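Local coordinates for peptide ABC transporter, peptide-binding protein (Thermus thermophilus, PDB 2D5W) that binds oligopeptides, here a pentapeptide, and probably delivers them to an ABC transporter for import, at residues E183-L188 / E495-G500; F424-L429 / I434-N439; V445-E450 / G462-A467. All blocks are in the same frame, centred on the assembly; numbering follows the deposited sequence.

Contact 1: E183-L188 / E495-G500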
ATOM      1  N   GLU A 183      -0.064 -25.244  -2.436  1.00 14.42           N
ATOM      2  CA  GLU A 183      -1.439 -24.802  -2.650  1.00 15.84           C
ATOM      3  C   GLU A 183      -2.316 -25.026  -1.420  1.00 14.47           C
ATOM      4  O   GLU A 183      -3.038 -24.124  -0.983  1.00 14.79           O
ATOM      5  CB  GLU A 183      -2.037 -25.533  -3.852  1.00 18.66           C
ATOM      6  CG  GLU A 183      -1.369 -25.193  -5.175  1.00 24.77           C
ATOM      7  CD  GLU A 183      -1.087 -26.424  -6.018  1.00 28.77           C
ATOM      8  OE1 GLU A 183      -2.007 -27.249  -6.198  1.00 31.90           O
ATOM      9  OE2 GLU A 183       0.055 -26.562  -6.507  1.00 31.75           O
ATOM     10  N   LYS A 184      -2.252 -26.230  -0.865  1.00 14.24           N
ATOM     11  CA  LYS A 184      -3.042 -26.572   0.310  1.00 14.71           C
ATOM     12  C   LYS A 184      -2.613 -25.770   1.532  1.00 13.56           C
ATOM     13  O   LYS A 184      -3.450 -25.350   2.331  1.00 12.80           O
ATOM     14  CB  LYS A 184      -2.931 -28.073   0.599  1.00 16.98           C
ATOM     15  CG  LYS A 184      -3.732 -28.947  -0.365  1.00 20.91           C
ATOM     16  CD  LYS A 184      -3.373 -28.666  -1.818  1.00 25.92           C
ATOM     17  CE  LYS A 184      -4.325 -29.366  -2.775  1.00 28.29           C
ATOM     18  NZ  LYS A 184      -4.048 -28.996  -4.193  1.00 30.06           N
ATOM     19  N   LEU A 185      -1.309 -25.548   1.669  1.00 12.40           N
ATOM     20  CA  LEU A 185      -0.789 -24.790   2.800  1.00 11.79           C
ATOM     21  C   LEU A 185      -1.261 -23.338   2.726  1.00 10.88           C
ATOM     22  O   LEU A 185      -1.644 -22.742   3.737  1.00 11.76           O
ATOM     23  CB  LEU A 185       0.738 -24.850   2.809  1.00 12.93           C
ATOM     24  CG  LEU A 185       1.435 -24.203   4.006  1.00 11.59           C
ATOM     25  CD1 LEU A 185       0.942 -24.820   5.313  1.00 13.82           C
ATOM     26  CD2 LEU A 185       2.932 -24.394   3.861  1.00 13.33           C
ATOM     27  N   ASN A 186      -1.239 -22.771   1.524  1.00 11.10           N
ATOM     28  CA  ASN A 186      -1.687 -21.398   1.328  1.00 10.47           C
ATOM     29  C   ASN A 186      -3.165 -21.287   1.704  1.00 10.44           C
ATOM     30  O   ASN A 186      -3.576 -20.341   2.375  1.00 10.88           O
ATOM     31  CB  ASN A 186      -1.467 -20.978  -0.129  1.00 11.06           C
ATOM     32  CG  ASN A 186      -1.956 -19.570  -0.413  1.00  9.92           C
ATOM     33  OD1 ASN A 186      -3.004 -19.380  -1.031  1.00 12.40           O
ATOM     34  ND2 ASN A 186      -1.204 -18.575   0.046  1.00 10.65           N
ATOM     35  N   GLU A 187      -3.959 -22.263   1.278  1.00 11.57           N
ATOM     36  CA  GLU A 187      -5.385 -22.266   1.586  1.00 12.75           C
ATOM     37  C   GLU A 187      -5.616 -22.344   3.092  1.00 11.41           C
ATOM     38  O   GLU A 187      -6.489 -21.661   3.631  1.00 11.16           O
ATOM     39  CB  GLU A 187      -6.072 -23.448   0.895  1.00 16.11           C
ATOM     40  CG  GLU A 187      -7.551 -23.589   1.217  1.00 23.23           C
ATOM     41  CD  GLU A 187      -8.227 -24.668   0.391  1.00 27.08           C
ATOM     42  OE1 GLU A 187      -7.761 -25.827   0.424  1.00 30.41           O
ATOM     43  OE2 GLU A 187      -9.226 -24.354  -0.293  1.00 30.77           O
ATOM     44  N   LEU A 188      -4.831 -23.175   3.769  1.00 11.61           N
ATOM     45  CA  LEU A 188      -4.959 -23.335   5.211  1.00 11.56           C
ATOM     46  C   LEU A 188      -4.765 -22.005   5.929  1.00 11.16           C
ATOM     47  O   LEU A 188      -5.562 -21.630   6.790  1.00 10.91           O
ATOM     48  CB  LEU A 188      -3.926 -24.340   5.725  1.00 14.29           C
ATOM     49  CG  LEU A 188      -3.996 -24.673   7.215  1.00 15.04           C
ATOM     50  CD1 LEU A 188      -5.188 -25.578   7.487  1.00 18.08           C
ATOM     51  CD2 LEU A 188      -2.712 -25.362   7.637  1.00 17.17           C
ATOM     52  N   GLU A 495       6.274 -21.719  -5.775  1.00 11.83           N
ATOM     53  CA  GLU A 495       7.584 -22.134  -5.278  1.00 12.76           C
ATOM     54  C   GLU A 495       8.078 -21.424  -4.023  1.00 12.14           C
ATOM     55  O   GLU A 495       8.874 -21.991  -3.273  1.00 14.18           O
ATOM     56  CB  GLU A 495       8.638 -22.000  -6.383  1.00 13.86           C
ATOM     57  CG  GLU A 495       8.497 -22.990  -7.537  1.00 18.35           C
ATOM     58  CD  GLU A 495       7.224 -22.792  -8.335  1.00 20.89           C
ATOM     59  OE1 GLU A 495       6.947 -21.641  -8.734  1.00 20.82           O
ATOM     60  OE2 GLU A 495       6.505 -23.788  -8.572  1.00 24.38           O
ATOM     61  N   ASN A 496       7.643 -20.188  -3.785  1.00 11.75           N
ATOM     62  CA  ASN A 496       8.075 -19.495  -2.573  1.00 11.33           C
ATOM     63  C   ASN A 496       6.881 -19.230  -1.650  1.00  9.93           C
ATOM     64  O   ASN A 496       6.912 -18.332  -0.806  1.00 11.53           O
ATOM     65  CB  ASN A 496       8.810 -18.189  -2.917  1.00 11.33           C
ATOM     66  CG  ASN A 496       7.873 -17.032  -3.175  1.00  9.68           C
ATOM     67  OD1 ASN A 496       6.740 -17.219  -3.614  1.00 10.71           O
ATOM     68  ND2 ASN A 496       8.354 -15.821  -2.922  1.00 10.74           N
ATOM     69  N   ASN A 497       5.837 -20.036  -1.815  1.00 10.17           N
ATOM     70  CA  ASN A 497       4.634 -19.931  -1.002  1.00 10.33           C
ATOM     71  C   ASN A 497       3.914 -18.595  -1.142  1.00 10.27           C
ATOM     72  O   ASN A 497       3.327 -18.083  -0.190  1.00 10.33           O
ATOM     73  CB  ASN A 497       4.976 -20.223   0.461  1.00 10.73           C
ATOM     74  CG  ASN A 497       5.653 -21.570   0.628  1.00 11.69           C
ATOM     75  OD1 ASN A 497       6.854 -21.647   0.885  1.00 13.21           O
ATOM     76  ND2 ASN A 497       4.887 -22.639   0.459  1.00 12.35           N
ATOM     77  N   TYR A 498       3.971 -18.045  -2.350  1.00 10.16           N
ATOM     78  CA  TYR A 498       3.302 -16.795  -2.693  1.00  9.94           C
ATOM     79  C   TYR A 498       3.694 -15.601  -1.833  1.00  9.79           C
ATOM     80  O   TYR A 498       2.842 -14.794  -1.447  1.00 10.21           O
ATOM     81  CB  TYR A 498       1.784 -17.000  -2.648  1.00 11.03           C
ATOM     82  CG  TYR A 498       1.320 -18.190  -3.454  1.00 13.54           C
ATOM     83  CD1 TYR A 498       1.093 -19.424  -2.845  1.00 14.69           C
ATOM     84  CD2 TYR A 498       1.122 -18.088  -4.829  1.00 14.91           C
ATOM     85  CE1 TYR A 498       0.677 -20.528  -3.587  1.00 18.07           C
ATOM     86  CE2 TYR A 498       0.708 -19.189  -5.582  1.00 16.65           C
ATOM     87  CZ  TYR A 498       0.488 -20.400  -4.954  1.00 16.45           C
ATOM     88  OH  TYR A 498       0.077 -21.486  -5.696  1.00 22.02           O
ATOM     89  N   GLN A 499       4.989 -15.475  -1.561  1.00  9.28           N
ATOM     90  CA  GLN A 499       5.499 -14.374  -0.752  1.00  9.80           C
ATOM     91  C   GLN A 499       6.080 -13.252  -1.611  1.00  9.36           C
ATOM     92  O   GLN A 499       6.574 -13.492  -2.716  1.00 10.55           O
ATOM     93  CB  GLN A 499       6.585 -14.888   0.199  1.00  9.63           C
ATOM     94  CG  GLN A 499       6.121 -16.003   1.123  1.00  9.85           C
ATOM     95  CD  GLN A 499       7.245 -16.610   1.951  1.00 11.28           C
ATOM     96  OE1 GLN A 499       8.417 -16.569   1.567  1.00 12.21           O
ATOM     97  NE2 GLN A 499       6.886 -17.203   3.084  1.00 12.36           N
ATOM     98  N   GLY A 500       6.017 -12.027  -1.102  1.00  9.91           N
ATOM     99  CA  GLY A 500       6.585 -10.906  -1.832  1.00 10.31           C
ATOM    100  C   GLY A 500       5.633 -10.061  -2.654  1.00  9.46           C
ATOM    101  O   GLY A 500       4.473 -10.422  -2.861  1.00 10.20           O
TER
HETATM  102  O   HOH W   1       1.400 -19.585   1.188  1.00 11.24           O
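Asn186 of helix 182-194 packs obliquely against the ring of Tyr498, the closely packed heart of a helix-to-loop contact in this family 5 solute-binding protein. Loop 495-500 is shaped by an Asx motif: Asn496 OD1 accepts from Gln499 N at 3.2 Å, the donor standing above the carbonyl plane, and Asn496 ND2 returns a bond to Gln499 O at 2.9 Å. Asn497 and Tyr498, both with positive phi, are the residues enclosed by this turn, and Tyr498 leaves it toward the helix. With CG opposite the backbone N (chi1 178°), Asn186 extends its amide to the CD1 corner of the ring. Its ND2 is 3.8 Å from Tyr498 CD1 and its CB 4.0 Å from the same carbon, while amide and ring planes are inclined at 52°. ND2 also spends a hydrogen on a water, 3.0 Å from ND2, which donates in turn to Asn497 O at 2.8 Å and so bridges helix and loop. Arg454 joins the group from outside, making a cation-pi contact with the Tyr498 ring and a weak hydrogen bond to Asn186 OD1. The other side is looser and faces solvent: exposed Glu183 gives Tyr498 OH little more than its CG, at 4.0 Å; its OE1 makes a salt bridge to Lys184 whose hydrogen bond is weak, and its OE2 a long, weak ion pair with Lys494. Buried Leu185 is also only lightly engaged with the loop, its CD2 lying 4.3 Å from Asn497 ND2, the nitrogen that is hydrogen-bonded to Pro178 O.

Contact 2: F424-L429 / I434-N439; sequences FFAEDL and IAVKIN
Ile434 N donates to Leu429 O (2.9 Å, N-H...O angle 161°) where the chain turns out of helix 416-431 into strand 435-438. This is the helix-to-strand return of a beta-alpha-beta unit: helix 416-431 links strand 401-410 to strand 435-438, and the two strands lie parallel. A water adds a second tie between the backbones, donating to Ala426 O and to Ile434 O at 2.8 Å each, so that a carbonyl one turn earlier in the helix is also coupled to the start of the strand. Leu429 has the largest share of the packing, meeting both Ile434 and Val436. With CG beside the backbone N (chi1 -74°), it points its branch at segment 434-439, and the two methyls find different partners: CD2 lies 4.1 Å from Ile434 CD1, and CD1 presses on Val436. Farther back, Leu429 CB is 4.1 Å from Ile434 CB. Ile434 and Val436 both set their CB toward the helix, whereas that of the intervening Ala435 points away from it, and this alternation gives the helix an apolar surface at the start of the strand. Beyond the contact, Ile434 packs on Phe405 and Val436 on Tyr409, both of strand 401-410. At Val436 one methyl serves two helix residues: CG2 is 3.7 Å from Leu429 CD1 and, more loosely, 4.4 Å from Ala426 CB.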
ATOM      1  N   PHE A 424      -7.309   6.987 -23.613  1.00  9.12           N
ATOM      2  CA  PHE A 424      -6.330   7.925 -24.135  1.00  9.59           C
ATOM      3  C   PHE A 424      -5.135   7.167 -24.721  1.00  9.43           C
ATOM      4  O   PHE A 424      -4.735   7.395 -25.865  1.00 11.55           O
ATOM      5  CB  PHE A 424      -5.890   8.848 -22.995  1.00 10.63           C
ATOM      6  CG  PHE A 424      -4.958   9.944 -23.409  1.00 10.85           C
ATOM      7  CD1 PHE A 424      -5.450  11.185 -23.803  1.00 13.74           C
ATOM      8  CD2 PHE A 424      -3.581   9.749 -23.379  1.00 11.89           C
ATOM      9  CE1 PHE A 424      -4.582  12.217 -24.157  1.00 14.82           C
ATOM     10  CE2 PHE A 424      -2.704  10.774 -23.732  1.00 13.47           C
ATOM     11  CZ  PHE A 424      -3.205  12.010 -24.120  1.00 14.07           C
ATOM     12  N   PHE A 425      -4.565   6.261 -23.931  1.00  8.96           N
ATOM     13  CA  PHE A 425      -3.421   5.475 -24.384  1.00  9.56           C
ATOM     14  C   PHE A 425      -3.795   4.512 -25.513  1.00  9.90           C
ATOM     15  O   PHE A 425      -3.022   4.317 -26.452  1.00 10.75           O
ATOM     16  CB  PHE A 425      -2.835   4.666 -23.219  1.00  9.13           C
ATOM     17  CG  PHE A 425      -2.084   5.491 -22.200  1.00  8.71           C
ATOM     18  CD1 PHE A 425      -1.909   4.999 -20.909  1.00  9.25           C
ATOM     19  CD2 PHE A 425      -1.519   6.725 -22.526  1.00  9.52           C
ATOM     20  CE1 PHE A 425      -1.190   5.712 -19.960  1.00 10.01           C
ATOM     21  CE2 PHE A 425      -0.794   7.448 -21.572  1.00  9.61           C
ATOM     22  CZ  PHE A 425      -0.629   6.936 -20.288  1.00  8.66           C
ATOM     23  N   ALA A 426      -4.976   3.910 -25.420  1.00  9.69           N
ATOM     24  CA  ALA A 426      -5.426   2.953 -26.430  1.00  9.69           C
ATOM     25  C   ALA A 426      -5.458   3.544 -27.833  1.00 10.82           C
ATOM     26  O   ALA A 426      -5.154   2.858 -28.811  1.00 10.99           O
ATOM     27  CB  ALA A 426      -6.804   2.416 -26.064  1.00 11.81           C
ATOM     28  N   GLU A 427      -5.827   4.815 -27.931  1.00 12.13           N
ATOM     29  CA  GLU A 427      -5.909   5.477 -29.225  1.00 13.61           C
ATOM     30  C   GLU A 427      -4.545   5.528 -29.908  1.00 13.66           C
ATOM     31  O   GLU A 427      -4.438   5.310 -31.114  1.00 13.99           O
ATOM     32  CB  GLU A 427      -6.475   6.887 -29.054  1.00 15.92           C
ATOM     33  CG  GLU A 427      -6.839   7.566 -30.361  1.00 20.66           C
ATOM     34  CD  GLU A 427      -7.647   8.831 -30.152  1.00 24.55           C
ATOM     35  OE1 GLU A 427      -8.723   8.747 -29.522  1.00 27.56           O
ATOM     36  OE2 GLU A 427      -7.210   9.904 -30.617  1.00 27.99           O
ATOM     37  N   ASP A 428      -3.496   5.808 -29.139  1.00 12.88           N
ATOM     38  CA  ASP A 428      -2.150   5.869 -29.698  1.00 12.94           C
ATOM     39  C   ASP A 428      -1.569   4.479 -29.931  1.00 11.99           C
ATOM     40  O   ASP A 428      -0.900   4.239 -30.936  1.00 12.61           O
ATOM     41  CB  ASP A 428      -1.231   6.673 -28.777  1.00 13.18           C
ATOM     42  CG  ASP A 428      -1.453   8.169 -28.901  1.00 14.72           C
ATOM     43  OD1 ASP A 428      -1.363   8.873 -27.873  1.00 14.57           O
ATOM     44  OD2 ASP A 428      -1.707   8.643 -30.032  1.00 17.21           O
ATOM     45  N   LEU A 429      -1.821   3.563 -29.003  1.00 11.61           N
ATOM     46  CA  LEU A 429      -1.324   2.202 -29.145  1.00 10.54           C
ATOM     47  C   LEU A 429      -1.878   1.575 -30.424  1.00 10.92           C
ATOM     48  O   LEU A 429      -1.170   0.852 -31.131  1.00 10.74           O
ATOM     49  CB  LEU A 429      -1.719   1.366 -27.923  1.00 11.38           C
ATOM     50  CG  LEU A 429      -0.930   1.679 -26.646  1.00 10.63           C
ATOM     51  CD1 LEU A 429      -1.641   1.104 -25.436  1.00 10.66           C
ATOM     52  CD2 LEU A 429       0.475   1.104 -26.764  1.00 10.81           C
ATOM     53  N   ILE A 434      -1.057  -2.017 -31.624  1.00 10.44           N
ATOM     54  CA  ILE A 434      -1.267  -2.712 -30.363  1.00 10.93           C
ATOM     55  C   ILE A 434      -2.716  -2.492 -29.949  1.00  9.90           C
ATOM     56  O   ILE A 434      -3.159  -1.355 -29.788  1.00 10.73           O
ATOM     57  CB  ILE A 434      -0.315  -2.208 -29.251  1.00 10.28           C
ATOM     58  CG1 ILE A 434       1.122  -2.645 -29.564  1.00 11.28           C
ATOM     59  CG2 ILE A 434      -0.757  -2.760 -27.892  1.00 10.90           C
ATOM     60  CD1 ILE A 434       2.151  -2.193 -28.538  1.00 12.33           C
ATOM     61  N   ALA A 435      -3.454  -3.588 -29.814  1.00 10.12           N
ATOM     62  CA  ALA A 435      -4.851  -3.532 -29.406  1.00 11.37           C
ATOM     63  C   ALA A 435      -4.901  -3.750 -27.904  1.00 11.88           C
ATOM     64  O   ALA A 435      -4.106  -4.513 -27.352  1.00 13.62           O
ATOM     65  CB  ALA A 435      -5.661  -4.608 -30.124  1.00 11.93           C
ATOM     66  N   VAL A 436      -5.835  -3.073 -27.249  1.00 12.93           N
ATOM     67  CA  VAL A 436      -5.991  -3.178 -25.809  1.00 13.28           C
ATOM     68  C   VAL A 436      -7.322  -3.818 -25.443  1.00 13.17           C
ATOM     69  O   VAL A 436      -8.376  -3.400 -25.925  1.00 14.80           O
ATOM     70  CB  VAL A 436      -5.916  -1.784 -25.151  1.00 15.90           C
ATOM     71  CG1 VAL A 436      -6.291  -1.872 -23.681  1.00 18.91           C
ATOM     72  CG2 VAL A 436      -4.515  -1.218 -25.303  1.00 16.76           C
ATOM     73  N   LYS A 437      -7.267  -4.847 -24.604  1.00 11.42           N
ATOM     74  CA  LYS A 437      -8.482  -5.503 -24.151  1.00 11.85           C
ATOM     75  C   LYS A 437      -8.681  -5.074 -22.707  1.00 10.44           C
ATOM     76  O   LYS A 437      -7.962  -5.511 -21.807  1.00 10.47           O
ATOM     77  CB  LYS A 437      -8.355  -7.024 -24.230  1.00 12.97           C
ATOM     78  CG  LYS A 437      -9.622  -7.751 -23.793  1.00 17.19           C
ATOM     79  CD  LYS A 437      -9.486  -9.258 -23.930  1.00 21.58           C
ATOM     80  CE  LYS A 437     -10.770  -9.967 -23.525  1.00 24.08           C
ATOM     81  NZ  LYS A 437     -11.148  -9.681 -22.114  1.00 27.02           N
ATOM     82  N   ILE A 438      -9.650  -4.195 -22.498  1.00 11.16           N
ATOM     83  CA  ILE A 438      -9.953  -3.682 -21.172  1.00 11.66           C
ATOM     84  C   ILE A 438     -10.572  -4.765 -20.299  1.00 11.53           C
ATOM     85  O   ILE A 438     -11.485  -5.471 -20.724  1.00 13.73           O
ATOM     86  CB  ILE A 438     -10.945  -2.499 -21.256  1.00 12.92           C
ATOM     87  CG1 ILE A 438     -10.397  -1.420 -22.192  1.00 14.83           C
ATOM     88  CG2 ILE A 438     -11.202  -1.932 -19.867  1.00 13.46           C
ATOM     89  CD1 ILE A 438      -9.088  -0.811 -21.741  1.00 15.13           C
ATOM     90  N   ASN A 439     -10.068  -4.904 -19.080  1.00 10.54           N
ATOM     91  CA  ASN A 439     -10.603  -5.889 -18.151  1.00 11.42           C
ATOM     92  C   ASN A 439     -10.480  -5.320 -16.746  1.00 10.82           C
ATOM     93  O   ASN A 439      -9.541  -5.627 -16.014  1.00 11.44           O
ATOM     94  CB  ASN A 439      -9.842  -7.211 -18.267  1.00 12.69           C
ATOM     95  CG  ASN A 439     -10.377  -8.265 -17.327  1.00 15.09           C
ATOM     96  OD1 ASN A 439     -11.528  -8.194 -16.896  1.00 17.44           O
ATOM     97  ND2 ASN A 439      -9.552  -9.256 -17.011  1.00 17.04           N
TER
HETATM   98  O   HOH W   2      -5.200   0.103 -28.571  1.00 12.37           O

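Contact 3: V445-E450 / G462-A467; sequences VVFADE and GMFEFA
Phe464 and Phe466 leave the same side of strand 463-469 with different first torsions: in Phe464 the ring is thrown opposite the backbone N (chi1 -175°), while in Phe466 it is folded between N and the carbonyl carbon (chi1 65°). This brings one edge atom of Phe466 over its neighbour, CD2 lying 3.7 Å above the plane of the Phe464 ring near its centre. Phe447 keeps its CG beside the backbone N and directs its ring to this pair. It forms an offset edge-to-face stack, presenting its edge to the face of Phe466, with ring centroids 5.5 Å apart and planes at 64°. The closest touch is Phe447 CZ to Phe466 CB at 3.6 Å, and Phe447 CE2 is 3.7 Å from Phe466 CG. Val446 closes the cluster from its own segment, its CG2 standing 3.8 Å above the centre of the Phe447 ring. Across the contact, Phe464 drives its CZ between the two residues, 3.8 Å from Val446 CB and 3.9 Å from Phe447 CE2, and meets Val446 O near the plane of its ring. The bound peptide adjoins this aromatic core: Phe447 packs on one of its apolar side chains and Phe466 on its backbone. A serine in place of Phe447 would probably leave the Phe466 face without its edge-on partner and open a gap beside that peptide side chain. Phe447 sits in the bend between helices 443-446 and 449-452, Ile452 of the latter touches all three phenylalanines, and strand 463-469 pairs antiparallel with strand 293-308 and parallel with strand 401-410.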
ATOM      1  N   VAL A 445     -11.518  -6.563  -5.646  1.00  8.64           N
ATOM      2  CA  VAL A 445     -11.275  -7.750  -6.457  1.00  9.67           C
ATOM      3  C   VAL A 445      -9.839  -7.797  -6.982  1.00  9.83           C
ATOM      4  O   VAL A 445      -9.116  -8.763  -6.742  1.00 10.43           O
ATOM      5  CB  VAL A 445     -12.242  -7.815  -7.669  1.00 10.01           C
ATOM      6  CG1 VAL A 445     -11.846  -8.962  -8.594  1.00 12.39           C
ATOM      7  CG2 VAL A 445     -13.670  -8.015  -7.185  1.00 13.11           C
ATOM      8  N   VAL A 446      -9.410  -6.743  -7.672  1.00  9.39           N
ATOM      9  CA  VAL A 446      -8.071  -6.745  -8.257  1.00  9.64           C
ATOM     10  C   VAL A 446      -6.912  -6.687  -7.275  1.00  9.36           C
ATOM     11  O   VAL A 446      -5.805  -7.120  -7.596  1.00 10.45           O
ATOM     12  CB  VAL A 446      -7.901  -5.612  -9.310  1.00  9.92           C
ATOM     13  CG1 VAL A 446      -8.947  -5.763 -10.404  1.00 10.53           C
ATOM     14  CG2 VAL A 446      -7.997  -4.241  -8.651  1.00 10.10           C
ATOM     15  N   PHE A 447      -7.155  -6.171  -6.074  1.00  8.57           N
ATOM     16  CA  PHE A 447      -6.091  -6.076  -5.084  1.00  9.58           C
ATOM     17  C   PHE A 447      -6.106  -7.217  -4.068  1.00  9.24           C
ATOM     18  O   PHE A 447      -5.331  -7.211  -3.113  1.00 10.68           O
ATOM     19  CB  PHE A 447      -6.145  -4.713  -4.384  1.00  8.28           C
ATOM     20  CG  PHE A 447      -5.894  -3.546  -5.309  1.00  8.33           C
ATOM     21  CD1 PHE A 447      -6.581  -2.352  -5.126  1.00  9.10           C
ATOM     22  CD2 PHE A 447      -4.980  -3.636  -6.362  1.00  9.33           C
ATOM     23  CE1 PHE A 447      -6.371  -1.265  -5.971  1.00  9.43           C
ATOM     24  CE2 PHE A 447      -4.762  -2.546  -7.216  1.00  8.88           C
ATOM     25  CZ  PHE A 447      -5.462  -1.363  -7.015  1.00  8.28           C
ATOM     26  N   ALA A 448      -6.996  -8.186  -4.264  1.00  9.93           N
ATOM     27  CA  ALA A 448      -7.044  -9.356  -3.391  1.00  9.73           C
ATOM     28  C   ALA A 448      -5.885 -10.246  -3.843  1.00  9.17           C
ATOM     29  O   ALA A 448      -5.560 -10.296  -5.040  1.00  9.59           O
ATOM     30  CB  ALA A 448      -8.369 -10.088  -3.548  1.00 11.93           C
ATOM     31  N   ASP A 449      -5.266 -10.945  -2.896  1.00  9.17           N
ATOM     32  CA  ASP A 449      -4.125 -11.801  -3.200  1.00  9.08           C
ATOM     33  C   ASP A 449      -4.302 -12.724  -4.397  1.00  9.02           C
ATOM     34  O   ASP A 449      -3.403 -12.836  -5.236  1.00  9.62           O
ATOM     35  CB  ASP A 449      -3.718 -12.634  -1.965  1.00 10.10           C
ATOM     36  CG  ASP A 449      -4.819 -13.579  -1.467  1.00 11.15           C
ATOM     37  OD1 ASP A 449      -4.480 -14.467  -0.650  1.00 12.75           O
ATOM     38  OD2 ASP A 449      -6.000 -13.451  -1.855  1.00 11.51           O
ATOM     39  N   GLU A 450      -5.462 -13.368  -4.492  1.00  9.41           N
ATOM     40  CA  GLU A 450      -5.718 -14.310  -5.568  1.00 10.79           C
ATOM     41  C   GLU A 450      -5.713 -13.702  -6.957  1.00 10.62           C
ATOM     42  O   GLU A 450      -5.776 -14.424  -7.952  1.00 11.42           O
ATOM     43  CB  GLU A 450      -7.020 -15.070  -5.307  1.00 13.07           C
ATOM     44  CG  GLU A 450      -6.972 -15.863  -4.008  1.00 19.73           C
ATOM     45  CD  GLU A 450      -7.933 -17.033  -3.987  1.00 23.04           C
ATOM     46  OE1 GLU A 450      -9.136 -16.825  -4.241  1.00 27.19           O
ATOM     47  OE2 GLU A 450      -7.477 -18.165  -3.708  1.00 26.34           O
ATOM     48  N   GLY A 462      -1.171  -9.160 -18.888  1.00 10.44           N
ATOM     49  CA  GLY A 462      -0.572  -8.082 -19.646  1.00 10.24           C
ATOM     50  C   GLY A 462      -0.208  -6.892 -18.794  1.00  9.38           C
ATOM     51  O   GLY A 462       0.759  -6.933 -18.034  1.00 10.36           O
ATOM     52  N   MET A 463      -1.001  -5.836 -18.936  1.00  9.43           N
ATOM     53  CA  MET A 463      -0.820  -4.584 -18.213  1.00  9.20           C
ATOM     54  C   MET A 463      -1.804  -4.484 -17.050  1.00  8.57           C
ATOM     55  O   MET A 463      -2.958  -4.890 -17.168  1.00  9.31           O
ATOM     56  CB  MET A 463      -1.047  -3.412 -19.168  1.00  9.45           C
ATOM     57  CG  MET A 463      -0.060  -3.345 -20.325  1.00 10.16           C
ATOM     58  SD  MET A 463      -0.636  -2.327 -21.723  1.00 18.69           S
ATOM     59  CE  MET A 463      -0.553  -0.683 -21.026  1.00 17.91           C
ATOM     60  N   PHE A 464      -1.340  -3.926 -15.935  1.00  8.66           N
ATOM     61  CA  PHE A 464      -2.168  -3.758 -14.745  1.00  8.07           C
ATOM     62  C   PHE A 464      -1.801  -2.393 -14.163  1.00  7.51           C
ATOM     63  O   PHE A 464      -0.715  -2.215 -13.605  1.00  8.11           O
ATOM     64  CB  PHE A 464      -1.861  -4.892 -13.756  1.00  9.18           C
ATOM     65  CG  PHE A 464      -2.726  -4.911 -12.512  1.00  8.69           C
ATOM     66  CD1 PHE A 464      -2.491  -5.871 -11.531  1.00 11.18           C
ATOM     67  CD2 PHE A 464      -3.748  -3.987 -12.306  1.00  9.08           C
ATOM     68  CE1 PHE A 464      -3.254  -5.915 -10.368  1.00 11.00           C
ATOM     69  CE2 PHE A 464      -4.520  -4.026 -11.137  1.00  9.88           C
ATOM     70  CZ  PHE A 464      -4.269  -4.990 -10.171  1.00 10.60           C
ATOM     71  N   GLU A 465      -2.695  -1.421 -14.323  1.00  7.99           N
ATOM     72  CA  GLU A 465      -2.443  -0.075 -13.825  1.00  8.24           C
ATOM     73  C   GLU A 465      -3.063   0.211 -12.471  1.00  8.06           C
ATOM     74  O   GLU A 465      -4.244  -0.051 -12.240  1.00  8.21           O
ATOM     75  CB  GLU A 465      -2.957   0.999 -14.793  1.00  9.00           C
ATOM     76  CG  GLU A 465      -2.699   2.412 -14.246  1.00 10.14           C
ATOM     77  CD  GLU A 465      -3.179   3.542 -15.143  1.00  9.24           C
ATOM     78  OE1 GLU A 465      -3.418   3.312 -16.347  1.00 10.73           O
ATOM     79  OE2 GLU A 465      -3.299   4.680 -14.634  1.00  9.53           O
ATOM     80  N   PHE A 466      -2.246   0.755 -11.580  1.00  7.65           N
ATOM     81  CA  PHE A 466      -2.692   1.159 -10.256  1.00  7.72           C
ATOM     82  C   PHE A 466      -1.561   1.973  -9.649  1.00  7.79           C
ATOM     83  O   PHE A 466      -0.596   2.320 -10.339  1.00  8.50           O
ATOM     84  CB  PHE A 466      -3.071  -0.058  -9.383  1.00  8.52           C
ATOM     85  CG  PHE A 466      -1.924  -0.976  -9.046  1.00  7.77           C
ATOM     86  CD1 PHE A 466      -1.261  -0.872  -7.825  1.00  8.37           C
ATOM     87  CD2 PHE A 466      -1.523  -1.967  -9.941  1.00  8.09           C
ATOM     88  CE1 PHE A 466      -0.219  -1.741  -7.500  1.00  8.82           C
ATOM     89  CE2 PHE A 466      -0.478  -2.842  -9.624  1.00  9.18           C
ATOM     90  CZ  PHE A 466       0.174  -2.726  -8.400  1.00  8.51           C
ATOM     91  N   ALA A 467      -1.683   2.317  -8.375  1.00  7.70           N
ATOM     92  CA  ALA A 467      -0.643   3.089  -7.718  1.00  7.46           C
ATOM     93  C   ALA A 467      -0.166   2.415  -6.449  1.00  8.15           C
ATOM     94  O   ALA A 467      -0.956   1.824  -5.711  1.00  9.32           O
ATOM     95  CB  ALA A 467      -1.155   4.489  -7.382  1.00  9.87           C
TER

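How the contacts relate
Contact 3 borders the bound peptide, which Phe447, Phe466 and Ala467 all approach. Contact 2 lies about 17 Å from it, centre to centre, toward the periphery; both reach the same mixed sheet, since strands 435-438 and 463-469 each run parallel to strand 401-410. In the chain, strand 435-438 leads on to helix 443-446, so contact 2 closes shortly before contact 3 opens. Contact 1 spans both in sequence, joining segments 307 residues apart. Its centre is about 18 Å from that of contact 3, with nearest atoms about 5 Å apart, and about 34 Å from that of contact 2.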